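Local coordinates for protein fructose-like phosphotransferase enzyme IIB component 3 (Escherichia coli K12, PDB 4TN5) that probably relays a phosphoryl group, through a cysteine phosphorylated by enzyme IIA, to fructose-like sugars as they are taken up across the membrane by the phosphotransferase system, at residues M1-A6 against G34-T39; L49-I54 against A71-H76; L62-E67 against Y79-I84. All blocks are in the same frame, centred on the assembly; numbering follows the deposited sequence.

Interaction 1 (M1-A6 against G34-T39); sequences MAYLVA and GVSIET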
loop_
_atom_site.group_PDB
_atom_site.type_symbol
_atom_site.label_atom_id
_atom_site.label_comp_id
_atom_site.label_asym_id
_atom_site.label_seq_id
_atom_site.Cartn_x
_atom_site.Cartn_y
_atom_site.Cartn_z
HETATM N N MSE A 1 -5.361 -16.684 -17.177
HETATM C CA MSE A 1 -4.447 -15.939 -18.034
HETATM C C MSE A 1 -3.780 -14.811 -17.255
HETATM O O MSE A 1 -2.939 -14.086 -17.789
HETATM C CB MSE A 1 -5.188 -15.380 -19.249
HETATM C CG MSE A 1 -6.184 -14.283 -18.916
HETATM SE SE MSE A 1 -7.386 -13.876 -20.396
HETATM C CE MSE A 1 -8.753 -15.222 -20.044
ATOM N N ALA A 2 -4.166 -14.664 -15.992
ATOM C CA ALA A 2 -3.542 -13.689 -15.107
ATOM C C ALA A 2 -2.260 -14.276 -14.530
ATOM O O ALA A 2 -2.149 -15.491 -14.362
ATOM C CB ALA A 2 -4.497 -13.295 -13.993
ATOM N N TYR A 3 -1.293 -13.416 -14.228
ATOM C CA TYR A 3 0.004 -13.886 -13.755
ATOM C C TYR A 3 0.389 -13.308 -12.394
ATOM O O TYR A 3 0.463 -12.094 -12.215
ATOM C CB TYR A 3 1.093 -13.595 -14.789
ATOM C CG TYR A 3 2.464 -14.058 -14.367
ATOM C CD1 TYR A 3 2.702 -15.389 -14.050
ATOM C CD2 TYR A 3 3.525 -13.167 -14.286
ATOM C CE1 TYR A 3 3.956 -15.819 -13.663
ATOM C CE2 TYR A 3 4.782 -13.586 -13.900
ATOM C CZ TYR A 3 4.992 -14.913 -13.589
ATOM O OH TYR A 3 6.244 -15.334 -13.204
ATOM N N LEU A 4 0.649 -14.203 -11.446
ATOM C CA LEU A 4 0.928 -13.830 -10.066
ATOM C C LEU A 4 2.356 -14.198 -9.677
ATOM O O LEU A 4 2.831 -15.282 -10.001
ATOM C CB LEU A 4 -0.056 -14.552 -9.140
ATOM C CG LEU A 4 0.099 -14.435 -7.622
ATOM C CD1 LEU A 4 -0.652 -13.230 -7.085
ATOM C CD2 LEU A 4 -0.375 -15.710 -6.942
ATOM N N VAL A 5 3.049 -13.292 -8.995
ATOM C CA VAL A 5 4.323 -13.638 -8.373
ATOM C C VAL A 5 4.141 -13.645 -6.862
ATOM O O VAL A 5 3.333 -12.888 -6.326
ATOM C CB VAL A 5 5.468 -12.682 -8.773
ATOM C CG1 VAL A 5 5.763 -12.797 -10.261
ATOM C CG2 VAL A 5 5.134 -11.249 -8.393
ATOM N N ALA A 6 4.876 -14.508 -6.174
ATOM C CA ALA A 6 4.667 -14.668 -4.743
ATOM C C ALA A 6 5.953 -14.891 -3.964
ATOM O O ALA A 6 6.924 -15.446 -4.478
ATOM C CB ALA A 6 3.696 -15.801 -4.483
ATOM N N GLY A 34 -1.170 -18.097 -13.863
ATOM C CA GLY A 34 0.248 -18.390 -13.926
ATOM C C GLY A 34 0.863 -17.903 -12.631
ATOM O O GLY A 34 0.410 -16.904 -12.072
ATOM N N VAL A 35 1.879 -18.604 -12.140
ATOM C CA VAL A 35 2.464 -18.243 -10.854
ATOM C C VAL A 35 3.916 -18.689 -10.671
ATOM O O VAL A 35 4.277 -19.830 -10.963
ATOM C CB VAL A 35 1.592 -18.749 -9.675
ATOM C CG1 VAL A 35 1.462 -20.265 -9.711
ATOM C CG2 VAL A 35 2.161 -18.280 -8.343
ATOM N N SER A 36 4.743 -17.760 -10.201
ATOM C CA SER A 36 6.109 -18.061 -9.794
ATOM C C SER A 36 6.264 -17.684 -8.326
ATOM O O SER A 36 5.907 -16.577 -7.924
ATOM C CB SER A 36 7.111 -17.282 -10.646
ATOM O OG SER A 36 6.916 -17.538 -12.025
ATOM N N ILE A 37 6.791 -18.604 -7.527
ATOM C CA ILE A 37 6.880 -18.386 -6.088
ATOM C C ILE A 37 8.317 -18.374 -5.577
ATOM O O ILE A 37 9.046 -19.355 -5.720
ATOM C CB ILE A 37 6.084 -19.451 -5.310
ATOM C CG1 ILE A 37 4.667 -19.572 -5.871
ATOM C CG2 ILE A 37 6.052 -19.115 -3.827
ATOM C CD1 ILE A 37 3.833 -20.639 -5.196
ATOM N N GLU A 38 8.713 -17.255 -4.981
ATOM C CA GLU A 38 10.021 -17.143 -4.352
ATOM C C GLU A 38 9.940 -17.613 -2.907
ATOM O O GLU A 38 9.002 -17.276 -2.185
ATOM C CB GLU A 38 10.526 -15.701 -4.407
ATOM C CG GLU A 38 11.826 -15.462 -3.652
ATOM C CD GLU A 38 12.347 -14.047 -3.818
ATOM O OE1 GLU A 38 12.310 -13.528 -4.954
ATOM O OE2 GLU A 38 12.790 -13.451 -2.812
ATOM N N THR A 39 10.925 -18.399 -2.492
ATOM C CA THR A 39 10.979 -18.892 -1.123
ATOM C C THR A 39 12.146 -18.276 -0.364
ATOM O O THR A 39 13.279 -18.280 -0.840
ATOM C CB THR A 39 11.094 -20.428 -1.087
ATOM O OG1 THR A 39 9.783 -21.007 -1.128
ATOM C CG2 THR A 39 11.803 -20.883 0.179
#

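Interaction 2 (L49-I54 against A71-H76); sequences LADEDI and AERFEH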
loop_
_atom_site.group_PDB
_atom_site.type_symbol
_atom_site.label_atom_id
_atom_site.label_comp_id
_atom_site.label_asym_id
_atom_site.label_seq_id
_atom_site.Cartn_x
_atom_site.Cartn_y
_atom_site.Cartn_z
ATOM N N LEU A 49 12.610 -14.453 -7.748
ATOM C CA LEU A 49 11.833 -13.917 -8.851
ATOM C C LEU A 49 12.720 -13.091 -9.771
ATOM O O LEU A 49 13.422 -12.185 -9.323
ATOM C CB LEU A 49 10.663 -13.085 -8.323
ATOM C CG LEU A 49 9.730 -13.889 -7.415
ATOM C CD1 LEU A 49 8.715 -12.996 -6.729
ATOM C CD2 LEU A 49 9.033 -14.986 -8.205
ATOM N N ALA A 50 12.713 -13.442 -11.053
ATOM C CA ALA A 50 13.313 -12.606 -12.077
ATOM C C ALA A 50 12.486 -11.335 -12.094
ATOM O O ALA A 50 11.278 -11.382 -11.894
ATOM C CB ALA A 50 13.236 -13.294 -13.416
ATOM N N ASP A 51 13.118 -10.191 -12.312
ATOM C CA ASP A 51 12.364 -8.943 -12.260
ATOM C C ASP A 51 11.506 -8.701 -13.497
ATOM O O ASP A 51 10.512 -7.978 -13.429
ATOM C CB ASP A 51 13.256 -7.751 -11.910
ATOM C CG ASP A 51 13.924 -7.918 -10.561
ATOM O OD1 ASP A 51 13.602 -8.906 -9.872
ATOM O OD2 ASP A 51 14.728 -7.049 -10.166
ATOM N N GLU A 52 11.861 -9.338 -14.609
ATOM C CA GLU A 52 10.975 -9.358 -15.765
ATOM C C GLU A 52 9.673 -10.063 -15.390
ATOM O O GLU A 52 8.611 -9.721 -15.900
ATOM C CB GLU A 52 11.624 -10.034 -16.983
ATOM C CG GLU A 52 12.381 -11.339 -16.717
ATOM C CD GLU A 52 13.795 -11.123 -16.201
ATOM O OE1 GLU A 52 13.989 -10.259 -15.321
ATOM O OE2 GLU A 52 14.717 -11.814 -16.682
ATOM N N ASP A 53 9.767 -11.040 -14.491
ATOM C CA ASP A 53 8.594 -11.729 -13.963
ATOM C C ASP A 53 7.777 -10.777 -13.098
ATOM O O ASP A 53 6.550 -10.750 -13.171
ATOM C CB ASP A 53 9.018 -12.922 -13.104
ATOM C CG ASP A 53 9.477 -14.106 -13.925
ATOM O OD1 ASP A 53 9.069 -14.220 -15.100
ATOM O OD2 ASP A 53 10.264 -14.915 -13.391
ATOM N N ILE A 54 8.473 -10.010 -12.263
ATOM C CA ILE A 54 7.831 -9.091 -11.326
ATOM C C ILE A 54 7.210 -7.903 -12.058
ATOM O O ILE A 54 6.163 -7.389 -11.660
ATOM C CB ILE A 54 8.843 -8.587 -10.267
ATOM C CG1 ILE A 54 9.426 -9.766 -9.488
ATOM C CG2 ILE A 54 8.191 -7.596 -9.311
ATOM C CD1 ILE A 54 10.404 -9.362 -8.404
ATOM N N ALA A 71 12.227 -6.620 -0.482
ATOM C CA ALA A 71 10.870 -6.099 -0.337
ATOM C C ALA A 71 10.765 -4.871 -1.228
ATOM O O ALA A 71 9.684 -4.492 -1.682
ATOM C CB ALA A 71 10.594 -5.735 1.110
ATOM N N GLU A 72 11.926 -4.265 -1.459
ATOM C CA GLU A 72 12.140 -3.198 -2.422
ATOM C C GLU A 72 11.487 -3.453 -3.787
ATOM O O GLU A 72 11.082 -2.512 -4.464
ATOM C CB GLU A 72 13.656 -3.044 -2.638
ATOM C CG GLU A 72 14.290 -4.290 -3.237
ATOM C CD GLU A 72 15.792 -4.237 -3.359
ATOM O OE1 GLU A 72 16.351 -3.122 -3.303
ATOM O OE2 GLU A 72 16.417 -5.312 -3.469
ATOM N N ARG A 73 11.411 -4.717 -4.202
ATOM C CA ARG A 73 11.174 -5.045 -5.604
ATOM C C ARG A 73 9.715 -4.884 -5.983
ATOM O O ARG A 73 9.363 -4.868 -7.163
ATOM C CB ARG A 73 11.623 -6.480 -5.874
ATOM C CG ARG A 73 13.111 -6.713 -5.660
ATOM C CD ARG A 73 13.422 -8.200 -5.574
ATOM N NE ARG A 73 12.825 -8.811 -4.388
ATOM C CZ ARG A 73 12.753 -10.121 -4.169
ATOM N NH1 ARG A 73 13.228 -10.974 -5.066
ATOM N NH2 ARG A 73 12.193 -10.577 -3.057
ATOM N N PHE A 74 8.872 -4.750 -4.966
ATOM C CA PHE A 74 7.433 -4.793 -5.147
ATOM C C PHE A 74 6.769 -3.443 -4.893
ATOM O O PHE A 74 5.545 -3.363 -4.805
ATOM C CB PHE A 74 6.833 -5.844 -4.211
ATOM C CG PHE A 74 7.475 -7.200 -4.331
ATOM C CD1 PHE A 74 7.086 -8.071 -5.334
ATOM C CD2 PHE A 74 8.456 -7.608 -3.440
ATOM C CE1 PHE A 74 7.664 -9.317 -5.455
ATOM C CE2 PHE A 74 9.040 -8.859 -3.556
ATOM C CZ PHE A 74 8.642 -9.714 -4.565
ATOM N N GLU A 75 7.565 -2.384 -4.778
ATOM C CA GLU A 75 7.007 -1.067 -4.465
ATOM C C GLU A 75 6.111 -0.521 -5.579
ATOM O O GLU A 75 5.202 0.267 -5.319
ATOM C CB GLU A 75 8.104 -0.061 -4.092
ATOM C CG GLU A 75 8.899 0.498 -5.263
ATOM C CD GLU A 75 10.201 1.144 -4.822
ATOM O OE1 GLU A 75 10.179 1.928 -3.849
ATOM O OE2 GLU A 75 11.246 0.869 -5.448
ATOM N N HIS A 76 6.358 -0.951 -6.812
ATOM C CA HIS A 76 5.546 -0.514 -7.945
ATOM C C HIS A 76 4.627 -1.613 -8.467
ATOM O O HIS A 76 4.270 -1.629 -9.646
ATOM C CB HIS A 76 6.427 0.013 -9.079
ATOM C CG HIS A 76 7.183 1.254 -8.725
ATOM N ND1 HIS A 76 6.557 2.445 -8.434
ATOM C CD2 HIS A 76 8.513 1.491 -8.627
ATOM C CE1 HIS A 76 7.469 3.363 -8.162
ATOM N NE2 HIS A 76 8.663 2.810 -8.274
#

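Interaction 3 (L62-E67 against Y79-I84); sequences LITDIE and YVQCSI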
loop_
_atom_site.group_PDB
_atom_site.type_symbol
_atom_site.label_atom_id
_atom_site.label_comp_id
_atom_site.label_asym_id
_atom_site.label_seq_id
_atom_site.Cartn_x
_atom_site.Cartn_y
_atom_site.Cartn_z
ATOM N N LEU A 62 2.402 -11.419 -1.036
ATOM C CA LEU A 62 3.469 -11.482 -0.050
ATOM C C LEU A 62 2.999 -12.174 1.220
ATOM O O LEU A 62 2.359 -11.564 2.077
ATOM C CB LEU A 62 3.992 -10.077 0.256
ATOM C CG LEU A 62 4.399 -9.276 -0.983
ATOM C CD1 LEU A 62 4.920 -7.901 -0.597
ATOM C CD2 LEU A 62 5.429 -10.036 -1.808
ATOM N N ILE A 63 3.317 -13.458 1.325
ATOM C CA ILE A 63 2.940 -14.256 2.481
ATOM C C ILE A 63 4.115 -14.330 3.444
ATOM O O ILE A 63 4.975 -15.199 3.318
ATOM C CB ILE A 63 2.550 -15.680 2.059
ATOM C CG1 ILE A 63 1.664 -15.638 0.812
ATOM C CG2 ILE A 63 1.863 -16.406 3.203
ATOM C CD1 ILE A 63 1.332 -17.001 0.249
ATOM N N THR A 64 4.156 -13.418 4.409
ATOM C CA THR A 64 5.316 -13.329 5.285
ATOM C C THR A 64 5.016 -12.783 6.676
ATOM O O THR A 64 4.178 -11.898 6.851
ATOM C CB THR A 64 6.427 -12.470 4.650
ATOM O OG1 THR A 64 7.527 -12.355 5.561
ATOM C CG2 THR A 64 5.905 -11.080 4.310
ATOM N N ASP A 65 5.717 -13.328 7.663
ATOM C CA ASP A 65 5.703 -12.785 9.009
ATOM C C ASP A 65 6.831 -11.770 9.094
ATOM O O ASP A 65 6.702 -10.722 9.726
ATOM C CB ASP A 65 5.961 -13.894 10.030
ATOM C CG ASP A 65 5.037 -15.081 9.854
ATOM O OD1 ASP A 65 3.852 -14.872 9.520
ATOM O OD2 ASP A 65 5.499 -16.226 10.044
ATOM N N ILE A 66 7.933 -12.091 8.424
ATOM C CA ILE A 66 9.187 -11.366 8.583
ATOM C C ILE A 66 9.406 -10.262 7.557
ATOM O O ILE A 66 8.517 -9.930 6.772
ATOM C CB ILE A 66 10.377 -12.332 8.509
ATOM C CG1 ILE A 66 10.527 -12.881 7.087
ATOM C CG2 ILE A 66 10.178 -13.464 9.489
ATOM C CD1 ILE A 66 11.765 -13.722 6.882
ATOM N N GLU A 67 10.609 -9.701 7.582
ATOM C CA GLU A 67 11.008 -8.651 6.659
ATOM C C GLU A 67 11.625 -9.290 5.423
ATOM O O GLU A 67 12.665 -9.942 5.507
ATOM C CB GLU A 67 12.029 -7.739 7.336
ATOM C CG GLU A 67 11.557 -7.169 8.665
ATOM C CD GLU A 67 12.501 -6.123 9.220
ATOM O OE1 GLU A 67 13.035 -5.324 8.424
ATOM O OE2 GLU A 67 12.710 -6.103 10.453
ATOM N N TYR A 79 -0.190 -5.390 -4.972
ATOM C CA TYR A 79 0.045 -6.578 -4.158
ATOM C C TYR A 79 -0.807 -6.709 -2.901
ATOM O O TYR A 79 -1.336 -5.730 -2.374
ATOM C CB TYR A 79 1.539 -6.761 -3.834
ATOM C CG TYR A 79 2.134 -5.790 -2.835
ATOM C CD1 TYR A 79 1.966 -5.976 -1.468
ATOM C CD2 TYR A 79 2.903 -4.714 -3.258
ATOM C CE1 TYR A 79 2.521 -5.101 -0.553
ATOM C CE2 TYR A 79 3.464 -3.836 -2.350
ATOM C CZ TYR A 79 3.269 -4.034 -0.998
ATOM O OH TYR A 79 3.825 -3.163 -0.091
ATOM N N VAL A 80 -0.935 -7.951 -2.447
ATOM C CA VAL A 80 -1.575 -8.268 -1.184
ATOM C C VAL A 80 -0.521 -8.858 -0.260
ATOM O O VAL A 80 0.237 -9.740 -0.662
ATOM C CB VAL A 80 -2.701 -9.301 -1.369
ATOM C CG1 VAL A 80 -3.330 -9.653 -0.030
ATOM C CG2 VAL A 80 -3.747 -8.774 -2.331
ATOM N N GLN A 81 -0.459 -8.363 0.969
ATOM C CA GLN A 81 0.487 -8.891 1.942
ATOM C C GLN A 81 -0.227 -9.434 3.173
ATOM O O GLN A 81 -1.159 -8.816 3.687
ATOM C CB GLN A 81 1.509 -7.827 2.347
ATOM C CG GLN A 81 2.512 -8.306 3.388
ATOM C CD GLN A 81 3.670 -7.348 3.574
ATOM O OE1 GLN A 81 3.963 -6.532 2.701
ATOM N NE2 GLN A 81 4.340 -7.444 4.717
ATOM N N CYS A 82 0.214 -10.599 3.635
ATOM C CA CYS A 82 -0.334 -11.204 4.841
ATOM C C CYS A 82 0.702 -12.115 5.485
ATOM O O CYS A 82 1.692 -12.487 4.857
ATOM C CB CYS A 82 -1.599 -12.000 4.516
ATOM S SG CYS A 82 -1.322 -13.449 3.474
ATOM N N SER A 83 0.471 -12.467 6.745
ATOM C CA SER A 83 1.353 -13.387 7.449
ATOM C C SER A 83 1.083 -14.815 6.990
ATOM O O SER A 83 0.035 -15.099 6.409
ATOM C CB SER A 83 1.154 -13.267 8.959
ATOM O OG SER A 83 -0.208 -13.435 9.311
ATOM N N ILE A 84 2.034 -15.710 7.248
ATOM C CA ILE A 84 1.889 -17.111 6.857
ATOM C C ILE A 84 0.738 -17.799 7.579
ATOM O O ILE A 84 -0.150 -18.371 6.946
ATOM C CB ILE A 84 3.176 -17.926 7.090
ATOM C CG1 ILE A 84 4.164 -17.694 5.949
ATOM C CG2 ILE A 84 2.860 -19.417 7.184
ATOM C CD1 ILE A 84 5.295 -18.706 5.914
#

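Interaction 1 (M1-A6 against G34-T39)
Y3 and S36 join side chains over two parallel strands whose backbones carry the rest of the bonding. Bonds from G34 N to A2 O, L4 N to G34 O, S36 N to L4 O, A6 N to S36 O and E38 N to A6 O alternate between the segments. The L4 N–G34 O bond is nearly straight (172°), while E38 N–A6 O is the shortest at 2.6 Å. Y3 pairs on its other side with D58, and V5 with V59 and L61. On the face of Y3, V5 and S36, the hydroxyls Y3 OH and S36 OG are hydrogen-bonded at 2.6 Å. With CG anti to its backbone N (chi1 -180°), Y3 runs its ring past G34, whose CA, like S36 OG, lies at the ring edge. On the other face L4 CD2 lies 3.9 Å from V35 CG2, and A6 CB meets I37 CG2; helix 18-30 packs on this face. E38 OE1 takes R73 NH1 in a salt bridge and also L49 N; OE2 takes Q40 NE2. Strand 3-9, helix 18-30 and strand 34-41 form the opening beta-alpha-beta unit of the IIB alpha/beta fold.

Interaction 2 (L49-I54 against A71-H76)
L49 and I54 pack against R73 and F74 in a buried, mainly apolar contact that joins the start of helix 51-56 to the loop between strands 59-64 and 79-82. The F74 ring is approached by both aliphatic side chains. L49 CD1 sits at the ring's edge, close to its plane, 3.9 Å from F74 CZ. I54 CD1 comes in obliquely to 4.0 Å from F74 CE1, and both side chains cross the phenylalanine at about a right angle. I54 has its CG1 anti to the carbonyl carbon (chi1 -59°), and both its branches straddle R73 and F74: CD1 lies 4.0 Å from R73 CB as well, and CG2 rests 3.7 Å from R73 O. I54 thus touches R73 at CB and at the backbone carbonyl. The arginine chain bends at chi3 (-66°), which turns NE out of line, and the guanidinium lies beside F74, whose CZ is 3.8 Å above its plane, offset toward the rim. The polar end is held by others: NE bonds to G70 O, and NH1 turns to E38. D51 OD1 stays 5.2 Å from R73 NH1, too far for a salt bridge, though its charge may still favour the arginine electrostatically. A50, at the N-cap position, accepts I54 N at its carbonyl oxygen, closing the first turn of the helix. Beyond the contact, L49 and F74 both reach V7 of strand 3-9, L49 also touches V5 and S36, and R73 reaches Q40, so helix start and loop lie together against strands 3-9 and 34-41.

Interaction 3 (L62-E67 against Y79-I84)
L62, I63 and I84 bury the most surface where the parallel strands 59-64 and 79-82 meet, and L62 is the largest contributor. Its backbone is paired on both polar atoms: L62 N bonds to V80 O in an almost straight line (178°), and L62 O accepts C82 N at 2.8 Å. On the face shared with Q81, L62 CD1 lies over the Y79 ring, 4.0 Å from its centroid and displaced toward the rim near CD1 and CE1, a CH-pi contact. Y79 has CG between its backbone N and carbonyl carbon (chi1 72°), on the leucine's side. Q81, its chain extended, lays CG 3.5 Å from L62 O and ends with NE2 next to T64 CG2. I63 points to the other face, that of C82. Its CG2 meets I84 CG1 at 3.8 Å, the two side chains crossing at about a right angle, and the SG of C82 is a more distant neighbour.

I84 is also held by its backbone. Past T64 N–C82 O, the last strand bond, the chain leaves the sheet and I84 N bonds to D65 OD1 at 3.0 Å, the donor standing above the carboxylate plane. The D65 side chain is poorly ordered, so this link between the turn and the start of helix 84-89, where S83 holds the N-cap position, is less certain. I84 also touches C10, the inferred site of the phosphocysteine intermediate, not phosphorylated here. Strand 59-64 is bordered on its other side by strand 3-9, which exchanges backbone hydrogen bonds with I63 through V7 and A9; strand 79-82 is flanked by strand 108-111, and I63 and C82 both lean on F87 of helix 84-89.

In the fold
Interactions 1 and 3 are parallel strand pairs in one sheet, on opposite sides of the chain's centre, linked through the neighbouring strands 3-9 and 59-64. Interaction 1 is partly buried and mostly backbone bonding, with a hydroxyl pair on one face; interaction 3 is more deeply buried, adds a leucine–tyrosine CH-pi contact, and runs on into a helix start beside C10. Interaction 2 is also buried, though farther from the chain's centre and with D51 exposed at its margin; it joins a helix start to a loop by side-chain packing, without cross-segment hydrogen bonds. It touches both others: a buried charge from interaction 1 ties the two together, while F74 packs against Y79 and L62 of interaction 3.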